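Local coordinates for protein endoglucanase (Clostridium thermocellum, PDB 2C4X) that probably degrades cellulose as a cellulase, this piece being its C-terminal PKD domain and the CBM44 module that recognises beta-glucans and xyloglucan, at residues A[192-204]-A[215-227]. The protein carries 1 engineered substitution. Sequence-based numbering, arbitrary orientation.
Sequences WSEVLWNSTWKGY and ITLTLPEDVDPTW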
loop_
_atom_site.group_PDB
_atom_site.type_symbol
_atom_site.label_atom_id
_atom_site.label_comp_id
_atom_site.label_asym_id
_atom_site.label_seq_id
_atom_site.Cartn_x
_atom_site.Cartn_y
_atom_site.Cartn_z
ATOM N N TRP A 192 -23.206 17.403 -14.132
ATOM C CA TRP A 192 -23.704 16.818 -12.863
ATOM C C TRP A 192 -25.142 16.255 -12.872
ATOM O O TRP A 192 -25.724 16.003 -11.820
ATOM C CB TRP A 192 -23.510 17.780 -11.675
ATOM C CG TRP A 192 -22.064 18.078 -11.347
ATOM C CD1 TRP A 192 -21.269 19.016 -11.938
ATOM C CD2 TRP A 192 -21.264 17.466 -10.320
ATOM N NE1 TRP A 192 -20.014 19.011 -11.367
ATOM C CE2 TRP A 192 -19.986 18.074 -10.368
ATOM C CE3 TRP A 192 -21.501 16.461 -9.369
ATOM C CZ2 TRP A 192 -18.945 17.706 -9.507
ATOM C CZ3 TRP A 192 -20.458 16.090 -8.512
ATOM C CH2 TRP A 192 -19.196 16.717 -8.589
ATOM N N SER A 193 -25.704 16.035 -14.054
ATOM C CA SER A 193 -27.031 15.437 -14.180
ATOM C C SER A 193 -27.068 13.968 -13.701
ATOM O O SER A 193 -28.114 13.463 -13.290
ATOM C CB SER A 193 -27.494 15.525 -15.630
ATOM O OG SER A 193 -26.577 14.828 -16.457
ATOM N N GLU A 194 -25.921 13.292 -13.765
ATOM C CA GLU A 194 -25.797 11.925 -13.274
ATOM C C GLU A 194 -24.538 11.807 -12.455
ATOM O O GLU A 194 -23.465 12.219 -12.895
ATOM C CB GLU A 194 -25.745 10.917 -14.427
ATOM C CG GLU A 194 -27.002 10.902 -15.278
ATOM C CD GLU A 194 -26.858 10.053 -16.506
ATOM O OE1 GLU A 194 -26.670 8.820 -16.372
ATOM O OE2 GLU A 194 -26.945 10.618 -17.612
ATOM N N VAL A 195 -24.675 11.220 -11.269
ATOM C CA VAL A 195 -23.579 11.099 -10.336
ATOM C C VAL A 195 -23.498 9.645 -9.845
ATOM O O VAL A 195 -24.526 9.026 -9.542
ATOM C CB VAL A 195 -23.796 12.072 -9.158
ATOM C CG1 VAL A 195 -22.699 11.950 -8.128
ATOM C CG2 VAL A 195 -23.928 13.512 -9.664
ATOM N N LEU A 196 -22.284 9.103 -9.776
ATOM C CA LEU A 196 -22.087 7.761 -9.216
ATOM C C LEU A 196 -21.273 7.851 -7.948
ATOM O O LEU A 196 -20.234 8.491 -7.920
ATOM C CB LEU A 196 -21.377 6.835 -10.214
ATOM C CG LEU A 196 -21.949 6.745 -11.635
ATOM C CD1 LEU A 196 -21.072 5.818 -12.500
ATOM C CD2 LEU A 196 -23.390 6.256 -11.632
ATOM N N TRP A 197 -21.731 7.184 -6.903
ATOM C CA TRP A 197 -21.040 7.229 -5.626
ATOM C C TRP A 197 -20.367 5.894 -5.325
ATOM O O TRP A 197 -21.028 4.853 -5.254
ATOM C CB TRP A 197 -22.011 7.624 -4.518
ATOM C CG TRP A 197 -21.361 7.722 -3.168
ATOM C CD1 TRP A 197 -21.429 6.809 -2.165
ATOM C CD2 TRP A 197 -20.539 8.792 -2.687
ATOM N NE1 TRP A 197 -20.713 7.242 -1.078
ATOM C CE2 TRP A 197 -20.148 8.456 -1.373
ATOM C CE3 TRP A 197 -20.094 10.000 -3.240
ATOM C CZ2 TRP A 197 -19.335 9.283 -0.600
ATOM C CZ3 TRP A 197 -19.284 10.824 -2.477
ATOM C CH2 TRP A 197 -18.915 10.464 -1.164
ATOM N N ASN A 198 -19.043 5.934 -5.193
ATOM C CA ASN A 198 -18.255 4.779 -4.761
ATOM C C ASN A 198 -17.442 5.174 -3.547
ATOM O O ASN A 198 -16.743 6.191 -3.577
ATOM C CB ASN A 198 -17.324 4.317 -5.882
ATOM C CG ASN A 198 -18.061 4.105 -7.187
ATOM O OD1 ASN A 198 -18.650 3.053 -7.405
ATOM N ND2 ASN A 198 -18.061 5.120 -8.047
ATOM N N SER A 199 -17.525 4.387 -2.476
ATOM C CA SER A 199 -16.794 4.730 -1.259
ATOM C C SER A 199 -16.463 3.508 -0.420
ATOM O O SER A 199 -17.058 2.444 -0.586
ATOM C CB SER A 199 -17.586 5.735 -0.413
ATOM O OG SER A 199 -18.636 5.091 0.285
ATOM N N THR A 200 -15.517 3.669 0.492
ATOM C CA THR A 200 -15.234 2.623 1.462
ATOM C C THR A 200 -15.547 3.161 2.855
ATOM O O THR A 200 -14.728 3.822 3.494
ATOM C CB THR A 200 -13.803 2.092 1.317
ATOM O OG1 THR A 200 -13.624 1.630 -0.029
ATOM C CG2 THR A 200 -13.547 0.921 2.284
ATOM N N TRP A 201 -16.765 2.877 3.300
ATOM C CA TRP A 201 -17.285 3.398 4.550
ATOM C C TRP A 201 -16.638 2.687 5.743
ATOM O O TRP A 201 -16.655 1.455 5.827
ATOM C CB TRP A 201 -18.807 3.243 4.576
ATOM C CG TRP A 201 -19.473 3.953 5.703
ATOM C CD1 TRP A 201 -19.911 5.249 5.714
ATOM C CD2 TRP A 201 -19.785 3.409 6.995
ATOM N NE1 TRP A 201 -20.486 5.543 6.931
ATOM C CE2 TRP A 201 -20.413 4.437 7.739
ATOM C CE3 TRP A 201 -19.603 2.153 7.591
ATOM C CZ2 TRP A 201 -20.855 4.250 9.052
ATOM C CZ3 TRP A 201 -20.039 1.967 8.902
ATOM C CH2 TRP A 201 -20.660 3.012 9.615
ATOM N N LYS A 202 -16.041 3.476 6.638
ATOM C CA LYS A 202 -15.483 2.973 7.898
ATOM C C LYS A 202 -16.096 3.730 9.066
ATOM O O LYS A 202 -15.991 4.954 9.134
ATOM C CB LYS A 202 -13.959 3.150 7.940
ATOM C CG LYS A 202 -13.186 2.351 6.907
ATOM C CD LYS A 202 -13.215 0.857 7.205
ATOM C CE LYS A 202 -12.226 0.106 6.319
ATOM N NZ LYS A 202 -12.567 -1.342 6.192
ATOM N N GLY A 203 -16.740 3.009 9.974
ATOM C CA GLY A 203 -17.229 3.602 11.214
ATOM C C GLY A 203 -16.060 3.990 12.099
ATOM O O GLY A 203 -15.003 3.347 12.066
ATOM N N TYR A 204 -16.245 5.042 12.887
ATOM C CA TYR A 204 -15.184 5.543 13.760
ATOM C C TYR A 204 -14.716 4.511 14.798
ATOM O O TYR A 204 -13.565 4.545 15.231
ATOM C CB TYR A 204 -15.630 6.833 14.446
ATOM C CG TYR A 204 -14.529 7.576 15.172
ATOM C CD1 TYR A 204 -13.276 7.762 14.584
ATOM C CD2 TYR A 204 -14.752 8.117 16.437
ATOM C CE1 TYR A 204 -12.272 8.456 15.243
ATOM C CE2 TYR A 204 -13.752 8.814 17.104
ATOM C CZ TYR A 204 -12.518 8.977 16.502
ATOM O OH TYR A 204 -11.529 9.664 17.154
ATOM N N ILE A 215 -6.718 2.031 3.610
ATOM C CA ILE A 215 -8.069 1.756 3.116
ATOM C C ILE A 215 -8.055 1.742 1.587
ATOM O O ILE A 215 -7.573 2.683 0.956
ATOM C CB ILE A 215 -9.099 2.806 3.637
ATOM C CG1 ILE A 215 -9.059 2.903 5.165
ATOM C CG2 ILE A 215 -10.517 2.465 3.171
ATOM C CD1 ILE A 215 -9.707 4.166 5.733
ATOM N N THR A 216 -8.556 0.661 0.995
ATOM C CA THR A 216 -8.636 0.571 -0.463
ATOM C C THR A 216 -10.031 0.892 -0.996
ATOM O O THR A 216 -11.034 0.790 -0.277
ATOM C CB THR A 216 -8.199 -0.807 -1.010
ATOM O OG1 THR A 216 -9.124 -1.807 -0.577
ATOM C CG2 THR A 216 -6.782 -1.168 -0.553
ATOM N N LEU A 217 -10.078 1.257 -2.272
ATOM C CA LEU A 217 -11.323 1.601 -2.945
ATOM C C LEU A 217 -11.202 1.263 -4.428
ATOM O O LEU A 217 -10.226 1.648 -5.072
ATOM C CB LEU A 217 -11.609 3.093 -2.755
ATOM C CG LEU A 217 -12.760 3.708 -3.555
ATOM C CD1 LEU A 217 -14.090 3.126 -3.134
ATOM C CD2 LEU A 217 -12.752 5.197 -3.396
ATOM N N THR A 218 -12.181 0.539 -4.964
ATOM C CA THR A 218 -12.196 0.220 -6.390
ATOM C C THR A 218 -13.237 1.040 -7.150
ATOM O O THR A 218 -14.416 1.079 -6.766
ATOM C CB THR A 218 -12.430 -1.289 -6.638
ATOM O OG1 THR A 218 -11.458 -2.036 -5.908
ATOM C CG2 THR A 218 -12.302 -1.639 -8.121
ATOM N N LEU A 219 -12.791 1.708 -8.215
ATOM C CA LEU A 219 -13.713 2.282 -9.192
ATOM C C LEU A 219 -14.215 1.129 -10.070
ATOM O O LEU A 219 -13.412 0.475 -10.727
ATOM C CB LEU A 219 -13.018 3.355 -10.045
ATOM C CG LEU A 219 -13.887 4.028 -11.123
ATOM C CD1 LEU A 219 -14.985 4.881 -10.475
ATOM C CD2 LEU A 219 -13.052 4.873 -12.079
ATOM N N PRO A 220 -15.538 0.855 -10.060
ATOM C CA PRO A 220 -16.066 -0.288 -10.816
ATOM C C PRO A 220 -15.773 -0.224 -12.318
ATOM O O PRO A 220 -15.706 0.861 -12.905
ATOM C CB PRO A 220 -17.577 -0.215 -10.557
ATOM C CG PRO A 220 -17.700 0.537 -9.274
ATOM C CD PRO A 220 -16.605 1.563 -9.327
ATOM N N GLU A 221 -15.615 -1.395 -12.923
ATOM C CA GLU A 221 -15.276 -1.517 -14.342
ATOM C C GLU A 221 -16.302 -0.943 -15.334
ATOM O O GLU A 221 -15.942 -0.593 -16.462
ATOM C CB GLU A 221 -15.002 -2.983 -14.677
ATOM C CG GLU A 221 -13.723 -3.165 -15.453
ATOM C CD GLU A 221 -12.904 -4.338 -14.950
ATOM O OE1 GLU A 221 -13.271 -5.495 -15.266
ATOM O OE2 GLU A 221 -11.888 -4.098 -14.250
ATOM N N ASP A 222 -17.564 -0.857 -14.922
ATOM C CA ASP A 222 -18.639 -0.416 -15.823
ATOM C C ASP A 222 -18.873 1.103 -15.884
ATOM O O ASP A 222 -19.767 1.564 -16.591
ATOM C CB ASP A 222 -19.953 -1.166 -15.529
ATOM C CG ASP A 222 -20.502 -0.888 -14.131
ATOM O OD1 ASP A 222 -19.842 -0.189 -13.330
ATOM O OD2 ASP A 222 -21.614 -1.375 -13.831
ATOM N N VAL A 223 -18.065 1.864 -15.152
ATOM C CA VAL A 223 -18.114 3.327 -15.179
ATOM C C VAL A 223 -17.663 3.857 -16.541
ATOM O O VAL A 223 -16.687 3.369 -17.107
ATOM C CB VAL A 223 -17.210 3.923 -14.062
ATOM C CG1 VAL A 223 -17.069 5.440 -14.199
ATOM C CG2 VAL A 223 -17.750 3.558 -12.687
ATOM N N ASP A 224 -18.368 4.854 -17.068
ATOM C CA ASP A 224 -17.942 5.525 -18.297
ATOM C C ASP A 224 -16.558 6.169 -18.087
ATOM O O ASP A 224 -16.402 7.038 -17.220
ATOM C CB ASP A 224 -18.986 6.563 -18.727
ATOM C CG ASP A 224 -18.752 7.106 -20.141
ATOM O OD1 ASP A 224 -17.594 7.188 -20.593
ATOM O OD2 ASP A 224 -19.739 7.483 -20.798
ATOM N N PRO A 225 -15.548 5.741 -18.876
ATOM C CA PRO A 225 -14.184 6.266 -18.686
ATOM C C PRO A 225 -14.015 7.757 -19.033
ATOM O O PRO A 225 -13.019 8.363 -18.648
ATOM C CB PRO A 225 -13.331 5.394 -19.618
ATOM C CG PRO A 225 -14.280 4.881 -20.654
ATOM C CD PRO A 225 -15.619 4.759 -19.980
ATOM N N THR A 226 -14.986 8.335 -19.737
ATOM C CA THR A 226 -14.909 9.735 -20.159
ATOM C C THR A 226 -15.471 10.724 -19.124
ATOM O O THR A 226 -15.259 11.935 -19.244
ATOM C CB THR A 226 -15.592 9.953 -21.530
ATOM O OG1 THR A 226 -16.980 9.608 -21.442
ATOM C CG2 THR A 226 -14.933 9.081 -22.601
ATOM N N TRP A 227 -16.171 10.208 -18.109
ATOM C CA TRP A 227 -16.806 11.055 -17.096
ATOM C C TRP A 227 -15.754 11.656 -16.187
ATOM O O TRP A 227 -14.885 10.925 -15.696
ATOM C CB TRP A 227 -17.792 10.241 -16.250
ATOM C CG TRP A 227 -19.105 9.935 -16.923
ATOM C CD1 TRP A 227 -19.382 9.983 -18.264
ATOM C CD2 TRP A 227 -20.310 9.506 -16.280
ATOM N NE1 TRP A 227 -20.691 9.624 -18.489
ATOM C CE2 TRP A 227 -21.281 9.323 -17.288
ATOM C CE3 TRP A 227 -20.668 9.272 -14.940
ATOM C CZ2 TRP A 227 -22.593 8.909 -17.002
ATOM C CZ3 TRP A 227 -21.968 8.871 -14.656
ATOM C CH2 TRP A 227 -22.915 8.696 -15.682
#
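T200 and L217 meet where the beta-sandwich of the CBM44 module closes along one side: strand 198-203 is the outermost strand of one five-stranded antiparallel sheet, strand 211-218 that of the other. The tight part lies here. T200 OG1 donates to T216 O at 2.7 Å, in the carbonyl plane and on a lone pair, with a C=O...OG1 angle of 143°; it is the one hydrogen bond between the two segments. The chi1 of -57° keeps OG1 beside T200's own N and places CG2 anti to that N, where it packs on I215 CG2 at 3.5 Å. The L217 side chain runs alongside T200, pointing the opposite way, and its CD1 reaches the S199 carbonyl carbon at 3.6 Å. S199 itself turns away, its hydroxyl bonded to Q182 in the next strand of its sheet.

Further along, N198 and P220 reach toward each other from opposing sides, N198 OD1 lying 3.2 Å from P220 CD, while N198 ND2 is held by I185 O and passes L219 CD1.

Toward E194 the contact loosens into loops and becomes more exposed. L196 lies across W227 at about a right angle, CG 3.7 Å from CZ3, and its CD1 brushes V223 CG2. E194 approaches the same indole obliquely, its carboxylate plane turned 83° from the ring, with both CB and OE1 3.8 Å from W227 CH2.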